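Local coordinates for protein NRD1 (Saccharomyces cerevisiae, PDB 3CLJ), which binds the phosphorylated C-terminal domain of RNA polymerase II through its CTD-interacting domain, as part of the Nrd1-Nab3-Sen1 transcription termination complex, at residues A[36-47]-A[86-97]; A[101-109]-A[136-147]. All blocks are in the same frame, centred on the assembly; numbering follows the deposited sequence.

Interaction 1. Residues A[36-47]-A[86-97]; sequences IDIESKIISLII and KPGTCAHAINTL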
loop_
_atom_site.group_PDB
_atom_site.type_symbol
_atom_site.label_atom_id
_atom_site.label_comp_id
_atom_site.label_asym_id
_atom_site.label_seq_id
_atom_site.Cartn_x
_atom_site.Cartn_y
_atom_site.Cartn_z
ATOM N N ILE A 36 -2.084 14.268 7.640
ATOM C CA ILE A 36 -0.860 13.595 8.071
ATOM C C ILE A 36 -0.816 13.446 9.612
ATOM O O ILE A 36 -0.260 12.467 10.135
ATOM C CB ILE A 36 0.420 14.300 7.506
ATOM C CG1 ILE A 36 0.568 14.017 6.002
ATOM C CG2 ILE A 36 1.702 13.869 8.243
ATOM C CD1 ILE A 36 1.260 15.152 5.249
ATOM N N ASP A 37 -1.424 14.395 10.327
ATOM C CA ASP A 37 -1.459 14.350 11.812
ATOM C C ASP A 37 -2.066 13.033 12.370
ATOM O O ASP A 37 -1.564 12.492 13.336
ATOM C CB ASP A 37 -2.060 15.644 12.437
ATOM C CG ASP A 37 -3.591 15.796 12.227
ATOM O OD1 ASP A 37 -4.162 15.601 11.124
ATOM O OD2 ASP A 37 -4.250 16.182 13.208
ATOM N N ILE A 38 -3.112 12.515 11.714
ATOM C CA ILE A 38 -3.701 11.222 12.071
ATOM C C ILE A 38 -3.246 10.056 11.147
ATOM O O ILE A 38 -3.950 9.048 11.018
ATOM C CB ILE A 38 -5.265 11.303 12.209
ATOM C CG1 ILE A 38 -5.871 11.862 10.918
ATOM C CG2 ILE A 38 -5.686 12.095 13.543
ATOM C CD1 ILE A 38 -7.246 11.360 10.630
ATOM N N GLU A 39 -2.054 10.168 10.544
ATOM C CA GLU A 39 -1.546 9.121 9.665
ATOM C C GLU A 39 -1.548 7.756 10.356
ATOM O O GLU A 39 -1.647 6.724 9.695
ATOM C CB GLU A 39 -0.116 9.413 9.175
ATOM C CG GLU A 39 0.921 9.652 10.267
ATOM C CD GLU A 39 1.483 8.374 10.924
ATOM O OE1 GLU A 39 2.146 8.484 11.993
ATOM O OE2 GLU A 39 1.265 7.290 10.367
ATOM N N SER A 40 -1.422 7.743 11.680
ATOM C CA SER A 40 -1.246 6.482 12.372
ATOM C C SER A 40 -2.465 5.557 12.180
ATOM O O SER A 40 -2.327 4.352 12.002
ATOM C CB SER A 40 -0.858 6.740 13.824
ATOM O OG SER A 40 -1.317 5.707 14.665
ATOM N N LYS A 41 -3.661 6.139 12.185
ATOM C CA LYS A 41 -4.854 5.339 11.949
ATOM C C LYS A 41 -5.270 5.198 10.455
ATOM O O LYS A 41 -6.078 4.317 10.126
ATOM C CB LYS A 41 -6.011 5.736 12.905
ATOM C CG LYS A 41 -6.760 7.021 12.612
ATOM C CD LYS A 41 -7.827 7.268 13.722
ATOM C CE LYS A 41 -8.492 8.662 13.526
ATOM N NZ LYS A 41 -9.571 9.120 14.500
ATOM N N ILE A 42 -4.741 6.061 9.579
ATOM C CA ILE A 42 -4.880 5.888 8.126
ATOM C C ILE A 42 -4.042 4.666 7.696
ATOM O O ILE A 42 -4.526 3.794 6.935
ATOM C CB ILE A 42 -4.427 7.158 7.335
ATOM C CG1 ILE A 42 -5.458 8.323 7.533
ATOM C CG2 ILE A 42 -4.065 6.792 5.833
ATOM C CD1 ILE A 42 -4.860 9.753 7.480
ATOM N N ILE A 43 -2.825 4.603 8.221
ATOM C CA ILE A 43 -1.835 3.590 7.872
ATOM C C ILE A 43 -2.263 2.193 8.389
ATOM O O ILE A 43 -2.258 1.223 7.603
ATOM C CB ILE A 43 -0.388 4.049 8.316
ATOM C CG1 ILE A 43 0.067 5.290 7.479
ATOM C CG2 ILE A 43 0.647 2.886 8.280
ATOM C CD1 ILE A 43 0.416 4.978 6.026
ATOM N N SER A 44 -2.681 2.118 9.647
ATOM C CA SER A 44 -3.189 0.854 10.230
ATOM C C SER A 44 -4.381 0.327 9.426
ATOM O O SER A 44 -4.404 -0.853 9.027
ATOM C CB SER A 44 -3.470 0.955 11.751
ATOM O OG SER A 44 -4.738 1.531 12.022
ATOM N N LEU A 45 -5.309 1.210 9.073
ATOM C CA LEU A 45 -6.426 0.778 8.247
ATOM C C LEU A 45 -6.066 0.214 6.873
ATOM O O LEU A 45 -6.616 -0.821 6.477
ATOM C CB LEU A 45 -7.551 1.817 8.179
ATOM C CG LEU A 45 -8.852 1.388 7.458
ATOM C CD1 LEU A 45 -9.511 0.105 8.090
ATOM C CD2 LEU A 45 -9.907 2.557 7.411
ATOM N N ILE A 46 -5.144 0.866 6.150
ATOM C CA ILE A 46 -4.793 0.416 4.814
ATOM C C ILE A 46 -3.946 -0.857 4.872
ATOM O O ILE A 46 -4.014 -1.673 3.977
ATOM C CB ILE A 46 -4.198 1.566 3.895
ATOM C CG1 ILE A 46 -2.736 1.931 4.242
ATOM C CG2 ILE A 46 -5.190 2.787 3.846
ATOM C CD1 ILE A 46 -2.075 2.980 3.301
ATOM N N ILE A 47 -3.137 -0.982 5.909
ATOM C CA ILE A 47 -2.404 -2.237 6.229
ATOM C C ILE A 47 -3.382 -3.392 6.436
ATOM O O ILE A 47 -3.233 -4.480 5.860
ATOM C CB ILE A 47 -1.485 -2.061 7.467
ATOM C CG1 ILE A 47 -0.289 -1.136 7.099
ATOM C CG2 ILE A 47 -0.942 -3.414 7.937
ATOM C CD1 ILE A 47 0.588 -0.716 8.276
ATOM N N LYS A 86 8.066 10.791 14.841
ATOM C CA LYS A 86 6.980 10.576 15.803
ATOM C C LYS A 86 5.683 10.327 15.037
ATOM O O LYS A 86 5.583 10.702 13.859
ATOM C CB LYS A 86 6.789 11.790 16.726
ATOM C CG LYS A 86 8.052 12.553 17.102
ATOM C CD LYS A 86 8.766 12.034 18.350
ATOM C CE LYS A 86 9.359 13.221 19.114
ATOM N NZ LYS A 86 10.746 13.001 19.592
ATOM N N PRO A 87 4.706 9.651 15.682
ATOM C CA PRO A 87 3.369 9.548 15.096
ATOM C C PRO A 87 2.862 10.898 14.598
ATOM O O PRO A 87 3.141 11.925 15.217
ATOM C CB PRO A 87 2.527 9.011 16.254
ATOM C CG PRO A 87 3.498 8.129 17.009
ATOM C CD PRO A 87 4.816 8.869 16.931
ATOM N N GLY A 88 2.145 10.891 13.471
ATOM C CA GLY A 88 1.697 12.141 12.848
ATOM C C GLY A 88 2.727 12.771 11.906
ATOM O O GLY A 88 2.645 13.959 11.615
ATOM N N THR A 89 3.718 11.992 11.465
ATOM C CA THR A 89 4.610 12.392 10.365
ATOM C C THR A 89 4.581 11.377 9.195
ATOM O O THR A 89 4.278 10.181 9.395
ATOM C CB THR A 89 6.096 12.636 10.814
ATOM O OG1 THR A 89 6.729 11.401 11.183
ATOM C CG2 THR A 89 6.198 13.659 11.949
ATOM N N CYS A 90 4.909 11.851 7.987
ATOM C CA CYS A 90 5.144 10.998 6.823
ATOM C C CYS A 90 6.267 9.982 7.022
ATOM O O CYS A 90 6.200 8.888 6.492
ATOM C CB CYS A 90 5.459 11.835 5.569
ATOM S SG CYS A 90 4.177 12.997 5.059
ATOM N N ALA A 91 7.308 10.357 7.751
ATOM C CA ALA A 91 8.427 9.458 8.002
ATOM C C ALA A 91 7.977 8.220 8.797
ATOM O O ALA A 91 8.340 7.097 8.460
ATOM C CB ALA A 91 9.538 10.195 8.730
ATOM N N HIS A 92 7.171 8.443 9.828
ATOM C CA HIS A 92 6.630 7.376 10.673
ATOM C C HIS A 92 5.693 6.466 9.838
ATOM O O HIS A 92 5.808 5.234 9.884
ATOM C CB HIS A 92 5.905 7.994 11.870
ATOM C CG HIS A 92 5.294 6.989 12.790
ATOM N ND1 HIS A 92 3.931 6.768 12.855
ATOM C CD2 HIS A 92 5.859 6.140 13.682
ATOM C CE1 HIS A 92 3.687 5.818 13.741
ATOM N NE2 HIS A 92 4.837 5.430 14.264
ATOM N N ALA A 93 4.790 7.090 9.082
ATOM C CA ALA A 93 3.874 6.369 8.206
ATOM C C ALA A 93 4.637 5.394 7.312
ATOM O O ALA A 93 4.259 4.218 7.220
ATOM C CB ALA A 93 3.031 7.345 7.371
ATOM N N ILE A 94 5.707 5.882 6.662
ATOM C CA ILE A 94 6.527 5.067 5.749
ATOM C C ILE A 94 7.294 3.987 6.514
ATOM O O ILE A 94 7.511 2.906 5.990
ATOM C CB ILE A 94 7.524 5.952 4.920
ATOM C CG1 ILE A 94 6.753 6.822 3.910
ATOM C CG2 ILE A 94 8.523 5.090 4.134
ATOM C CD1 ILE A 94 7.593 8.026 3.439
ATOM N N ASN A 95 7.688 4.292 7.747
ATOM C CA ASN A 95 8.366 3.318 8.589
ATOM C C ASN A 95 7.455 2.200 8.979
ATOM O O ASN A 95 7.854 1.061 8.878
ATOM C CB ASN A 95 9.010 3.981 9.830
ATOM C CG ASN A 95 10.373 4.561 9.515
ATOM O OD1 ASN A 95 11.023 4.126 8.538
ATOM N ND2 ASN A 95 10.820 5.564 10.313
ATOM N N THR A 96 6.214 2.539 9.336
ATOM C CA THR A 96 5.169 1.555 9.686
ATOM C C THR A 96 4.866 0.599 8.522
ATOM O O THR A 96 4.784 -0.605 8.715
ATOM C CB THR A 96 3.880 2.265 10.140
ATOM O OG1 THR A 96 4.196 3.097 11.254
ATOM C CG2 THR A 96 2.757 1.290 10.569
ATOM N N LEU A 97 4.695 1.163 7.332
ATOM C CA LEU A 97 4.442 0.410 6.149
ATOM C C LEU A 97 5.626 -0.485 5.863
ATOM O O LEU A 97 5.435 -1.681 5.626
ATOM C CB LEU A 97 4.160 1.321 4.957
ATOM C CG LEU A 97 2.843 2.074 4.906
ATOM C CD1 LEU A 97 2.901 3.200 3.845
ATOM C CD2 LEU A 97 1.660 1.093 4.674
HETATM O O HOH W 1 2.149 4.721 11.211
#
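Pro87 and Gly88 meet Glu39 at the start of two nearly parallel helices of the all-helical CTD-interacting domain, 39-47 and 90-97, whose axes approach to 9.6 Å and cross at -22°. Pro87 CA lies 3.5 Å from Glu39 OE1. Gly88 donates its backbone N-H to the anti lone pair of that oxygen, while its CA rests against the carbonyl oxygens of Ile36 and Asp37. Thr89 is the N-cap of helix 90-97, its OG1 accepting from His92 N, and Cys90 sets its SG 3.6 Å from Ile36 CD1. His92 brings ND1 to the syn side of the same Glu39 oxygen at 2.6 Å; two N-H groups thus grip OE1 and fix the buried carboxylate, its plane turned 68° from the imidazole. Glu39 reaches them with CG between its backbone N and carbonyl carbon (chi1 55°) and a second bend at chi2. Ala93 rests its methyl against both Glu39 OE2 and Ile43 CG1. Thr96 faces both ways: its OG1 shares a water with Glu39 OE2, and its CG2 presses tightly on Ile43 CG2 at 3.5 Å. Leu97 continues the apolar seam, its CD1 3.8 Å from Ile43 CD1 and its CD2 3.8 Å from Ile47 CG1.

Interaction 2. Residues A[101-109]-A[136-147]; sequences IQELLSDAI and SYLNAIRSKCFA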
loop_
_atom_site.group_PDB
_atom_site.type_symbol
_atom_site.label_atom_id
_atom_site.label_comp_id
_atom_site.label_asym_id
_atom_site.label_seq_id
_atom_site.Cartn_x
_atom_site.Cartn_y
_atom_site.Cartn_z
ATOM N N ILE A 101 5.575 -4.471 5.046
ATOM C CA ILE A 101 5.476 -4.661 3.610
ATOM C C ILE A 101 5.853 -6.093 3.099
ATOM O O ILE A 101 5.277 -6.570 2.122
ATOM C CB ILE A 101 6.217 -3.543 2.790
ATOM C CG1 ILE A 101 5.585 -3.405 1.420
ATOM C CG2 ILE A 101 7.759 -3.757 2.703
ATOM C CD1 ILE A 101 4.087 -3.157 1.420
ATOM N N GLN A 102 6.845 -6.745 3.718
ATOM C CA GLN A 102 7.156 -8.090 3.291
ATOM C C GLN A 102 6.031 -9.087 3.588
ATOM O O GLN A 102 5.734 -9.943 2.732
ATOM C CB GLN A 102 8.427 -8.528 3.957
ATOM C CG GLN A 102 9.579 -7.718 3.444
ATOM C CD GLN A 102 10.854 -8.026 4.176
ATOM O OE1 GLN A 102 11.350 -7.201 4.936
ATOM N NE2 GLN A 102 11.357 -9.242 4.001
ATOM N N GLU A 103 5.418 -8.974 4.779
ATOM C CA GLU A 103 4.205 -9.746 5.134
ATOM C C GLU A 103 3.096 -9.539 4.087
ATOM O O GLU A 103 2.472 -10.499 3.567
ATOM C CB GLU A 103 3.675 -9.331 6.520
ATOM C CG GLU A 103 2.287 -9.868 6.869
ATOM C CD GLU A 103 1.579 -9.061 7.951
ATOM O OE1 GLU A 103 2.278 -8.363 8.758
ATOM O OE2 GLU A 103 0.320 -9.143 7.976
ATOM N N LEU A 104 2.843 -8.264 3.798
ATOM C CA LEU A 104 1.750 -7.934 2.913
ATOM C C LEU A 104 2.047 -8.394 1.493
ATOM O O LEU A 104 1.150 -8.855 0.820
ATOM C CB LEU A 104 1.464 -6.409 2.912
ATOM C CG LEU A 104 1.059 -5.780 4.238
ATOM C CD1 LEU A 104 0.704 -4.278 3.957
ATOM C CD2 LEU A 104 -0.072 -6.524 4.967
ATOM N N LEU A 105 3.263 -8.165 1.012
ATOM C CA LEU A 105 3.646 -8.655 -0.335
ATOM C C LEU A 105 3.595 -10.161 -0.500
ATOM O O LEU A 105 3.065 -10.644 -1.498
ATOM C CB LEU A 105 5.087 -8.214 -0.682
ATOM C CG LEU A 105 5.190 -6.723 -1.054
ATOM C CD1 LEU A 105 6.678 -6.203 -0.839
ATOM C CD2 LEU A 105 4.653 -6.454 -2.486
ATOM N N SER A 106 4.186 -10.912 0.450
ATOM C CA SER A 106 4.196 -12.364 0.351
ATOM C C SER A 106 2.783 -12.900 0.255
ATOM O O SER A 106 2.517 -13.762 -0.575
ATOM C CB SER A 106 4.967 -13.024 1.524
ATOM O OG SER A 106 6.284 -12.460 1.506
ATOM N N ASP A 107 1.892 -12.401 1.113
ATOM C CA ASP A 107 0.505 -12.826 1.084
ATOM C C ASP A 107 -0.204 -12.392 -0.216
ATOM O O ASP A 107 -0.940 -13.170 -0.791
ATOM C CB ASP A 107 -0.278 -12.282 2.293
ATOM C CG ASP A 107 -1.579 -13.000 2.505
ATOM O OD1 ASP A 107 -1.587 -14.258 2.400
ATOM O OD2 ASP A 107 -2.586 -12.340 2.856
ATOM N N ALA A 108 -0.017 -11.148 -0.643
ATOM C CA ALA A 108 -0.678 -10.676 -1.873
ATOM C C ALA A 108 -0.262 -11.554 -3.054
ATOM O O ALA A 108 -1.119 -11.949 -3.852
ATOM C CB ALA A 108 -0.358 -9.179 -2.142
ATOM N N ILE A 109 1.055 -11.876 -3.137
ATOM C CA ILE A 109 1.596 -12.687 -4.231
ATOM C C ILE A 109 0.998 -14.097 -4.198
ATOM O O ILE A 109 0.506 -14.599 -5.227
ATOM C CB ILE A 109 3.119 -12.691 -4.251
ATOM C CG1 ILE A 109 3.627 -11.337 -4.759
ATOM C CG2 ILE A 109 3.654 -13.833 -5.129
ATOM C CD1 ILE A 109 5.135 -11.059 -4.419
ATOM N N SER A 136 14.353 -2.423 3.226
ATOM C CA SER A 136 13.899 -3.821 3.055
ATOM C C SER A 136 14.525 -4.502 1.850
ATOM O O SER A 136 14.625 -3.932 0.803
ATOM C CB SER A 136 12.415 -3.867 2.864
ATOM O OG SER A 136 11.820 -3.543 4.077
ATOM N N TYR A 137 14.968 -5.742 2.029
ATOM C CA TYR A 137 15.404 -6.496 0.857
ATOM C C TYR A 137 14.147 -7.113 0.244
ATOM O O TYR A 137 13.535 -7.984 0.837
ATOM C CB TYR A 137 16.417 -7.563 1.260
ATOM C CG TYR A 137 16.895 -8.390 0.075
ATOM C CD1 TYR A 137 17.644 -7.793 -0.950
ATOM C CD2 TYR A 137 16.622 -9.788 0.003
ATOM C CE1 TYR A 137 18.112 -8.520 -2.024
ATOM C CE2 TYR A 137 17.104 -10.546 -1.079
ATOM C CZ TYR A 137 17.840 -9.902 -2.090
ATOM O OH TYR A 137 18.333 -10.591 -3.142
ATOM N N LEU A 138 13.780 -6.652 -0.951
ATOM C CA LEU A 138 12.556 -7.052 -1.613
ATOM C C LEU A 138 12.876 -7.875 -2.893
ATOM O O LEU A 138 11.939 -8.337 -3.557
ATOM C CB LEU A 138 11.695 -5.799 -2.026
ATOM C CG LEU A 138 11.125 -5.038 -0.779
ATOM C CD1 LEU A 138 10.123 -3.966 -1.199
ATOM C CD2 LEU A 138 10.444 -5.968 0.275
ATOM N N ASN A 139 14.157 -8.034 -3.219
ATOM C CA ASN A 139 14.533 -8.650 -4.464
ATOM C C ASN A 139 14.234 -10.182 -4.549
ATOM O O ASN A 139 14.081 -10.710 -5.649
ATOM C CB ASN A 139 15.987 -8.317 -4.761
ATOM C CG ASN A 139 16.497 -8.886 -6.092
ATOM O OD1 ASN A 139 17.444 -9.687 -6.112
ATOM N ND2 ASN A 139 15.937 -8.420 -7.193
ATOM N N ALA A 140 14.228 -10.867 -3.417
ATOM C CA ALA A 140 13.879 -12.297 -3.349
ATOM C C ALA A 140 12.339 -12.460 -3.489
ATOM O O ALA A 140 11.897 -13.263 -4.295
ATOM C CB ALA A 140 14.399 -12.938 -2.064
ATOM N N ILE A 141 11.570 -11.614 -2.799
ATOM C CA ILE A 141 10.118 -11.567 -2.902
ATOM C C ILE A 141 9.688 -11.281 -4.343
ATOM O O ILE A 141 8.740 -11.871 -4.843
ATOM C CB ILE A 141 9.524 -10.540 -1.916
ATOM C CG1 ILE A 141 9.715 -11.019 -0.492
ATOM C CG2 ILE A 141 8.040 -10.246 -2.204
ATOM C CD1 ILE A 141 9.497 -9.886 0.555
ATOM N N ARG A 142 10.443 -10.417 -5.018
ATOM C CA ARG A 142 10.202 -10.091 -6.389
ATOM C C ARG A 142 10.335 -11.290 -7.359
ATOM O O ARG A 142 9.724 -11.305 -8.422
ATOM C CB ARG A 142 11.155 -8.948 -6.787
ATOM C CG ARG A 142 10.850 -8.263 -8.098
ATOM C CD ARG A 142 12.092 -8.211 -8.914
ATOM N NE ARG A 142 11.915 -7.492 -10.183
ATOM C CZ ARG A 142 12.760 -7.548 -11.224
ATOM N NH1 ARG A 142 13.863 -8.297 -11.177
ATOM N NH2 ARG A 142 12.509 -6.845 -12.334
ATOM N N SER A 143 11.129 -12.304 -7.039
ATOM C CA SER A 143 11.327 -13.392 -8.034
ATOM C C SER A 143 10.065 -14.278 -8.268
ATOM O O SER A 143 9.235 -14.472 -7.347
ATOM C CB SER A 143 12.574 -14.214 -7.720
ATOM O OG SER A 143 12.422 -14.824 -6.475
ATOM N N LYS A 144 9.901 -14.705 -9.528
ATOM C CA LYS A 144 8.837 -15.642 -10.028
ATOM C C LYS A 144 8.895 -17.017 -9.331
ATOM O O LYS A 144 7.876 -17.744 -9.225
ATOM C CB LYS A 144 8.969 -15.911 -11.553
ATOM C CG LYS A 144 8.328 -14.880 -12.436
ATOM C CD LYS A 144 8.382 -15.350 -13.908
ATOM C CE LYS A 144 7.186 -14.761 -14.701
ATOM N NZ LYS A 144 7.086 -15.169 -16.146
ATOM N N CYS A 145 10.110 -17.385 -8.930
ATOM C CA CYS A 145 10.343 -18.566 -8.147
ATOM C C CYS A 145 9.717 -18.450 -6.780
ATOM O O CYS A 145 9.282 -19.454 -6.235
ATOM C CB CYS A 145 11.838 -18.782 -8.025
ATOM S SG CYS A 145 12.508 -19.166 -9.668
ATOM N N PHE A 146 9.656 -17.214 -6.253
ATOM C CA PHE A 146 9.093 -16.921 -4.917
ATOM C C PHE A 146 7.643 -17.283 -4.899
ATOM O O PHE A 146 7.156 -17.946 -3.942
ATOM C CB PHE A 146 9.190 -15.442 -4.582
ATOM C CG PHE A 146 8.498 -15.052 -3.296
ATOM C CD1 PHE A 146 9.055 -15.385 -2.048
ATOM C CD2 PHE A 146 7.326 -14.308 -3.312
ATOM C CE1 PHE A 146 8.444 -14.980 -0.821
ATOM C CE2 PHE A 146 6.697 -13.916 -2.099
ATOM C CZ PHE A 146 7.283 -14.261 -0.847
ATOM N N ALA A 147 6.970 -16.783 -5.957
ATOM C CA ALA A 147 5.515 -16.910 -6.162
ATOM C C ALA A 147 5.117 -18.406 -6.214
ATOM O O ALA A 147 4.159 -18.811 -5.526
ATOM C CB ALA A 147 5.097 -16.165 -7.416
HETATM O O HOH W 2 14.489 -7.152 4.602
#
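Ile141 reaches into the side of helix 101-109 and touches residues on successive turns. Its CD1 meets Gln102 CG at 3.6 Å, its CG2 lies against Leu105 CB, and the same CG2 touches Ile109 CD1 at 3.7 Å. With CG1 anti to the carbonyl carbon (chi1 -68°), the two branches part along the helix, CD1 toward Gln102 and CG2 toward Leu105 and Ile109. Beside it, Leu138 CD2 packs on Leu105 CD1 at 3.9 Å, the two leucines running at about a right angle, and at the far end Ile109 CG2 meets Ala147 CB at 3.6 Å. Phe146 points the CZ edge of its ring at Ser106 OG, 3.1 Å away and near the ring plane, while one ring face lies over Ile141 CA. That hydroxyl donates to Gln102 O, which Ser106 N reaches from the opposite face of the carbonyl. An alanine in place of Phe146 would probably open a gap beside Ser106 and strip the backbone of Ile141 of its aromatic cover.

The Gln102 end is looser and wetter. No direct hydrogen bond joins the two segments: Gln102 OE1 and Ser136 OG stand 3.8 Å apart. The amide oxygen accepts from a water that also takes the N-H of Tyr137. The aliphatic part of the glutamine makes its closest contacts, its CG resting on both Leu138 CD2 and Ile141 CD1. Behind the apolar row, Leu105 continues onto Leu62 and Leu124 of helices 58-77 and 114-130. The irregular chain at 136-143 and the short helix after it thus lie along helix 90-111, closing one flank of the all-helical CTD-interacting domain.

How the interactions relate
Helix 90-111 carries both contacts: its first turns pair with helix 39-52 in interaction 1, and its later turns receive the C-terminal segment 136-147 in interaction 2. The two centres lie about 22 Å apart, yet the contacts adjoin where Leu104 CD2 packs 3.9 Å from Ile47 O. Phe133 is a further bridge, touching Leu97 of the first contact and both Ile101 and Leu138 of the second. Their chemistry differs, since hydrogen bonds to a buried carboxylate anchor interaction 1, whereas interaction 2 relies on apolar side chains. A glycerol, probably from the crystallisation liquor, bonds the backbone N of Cys90 and Ala91 at the start of the shared helix.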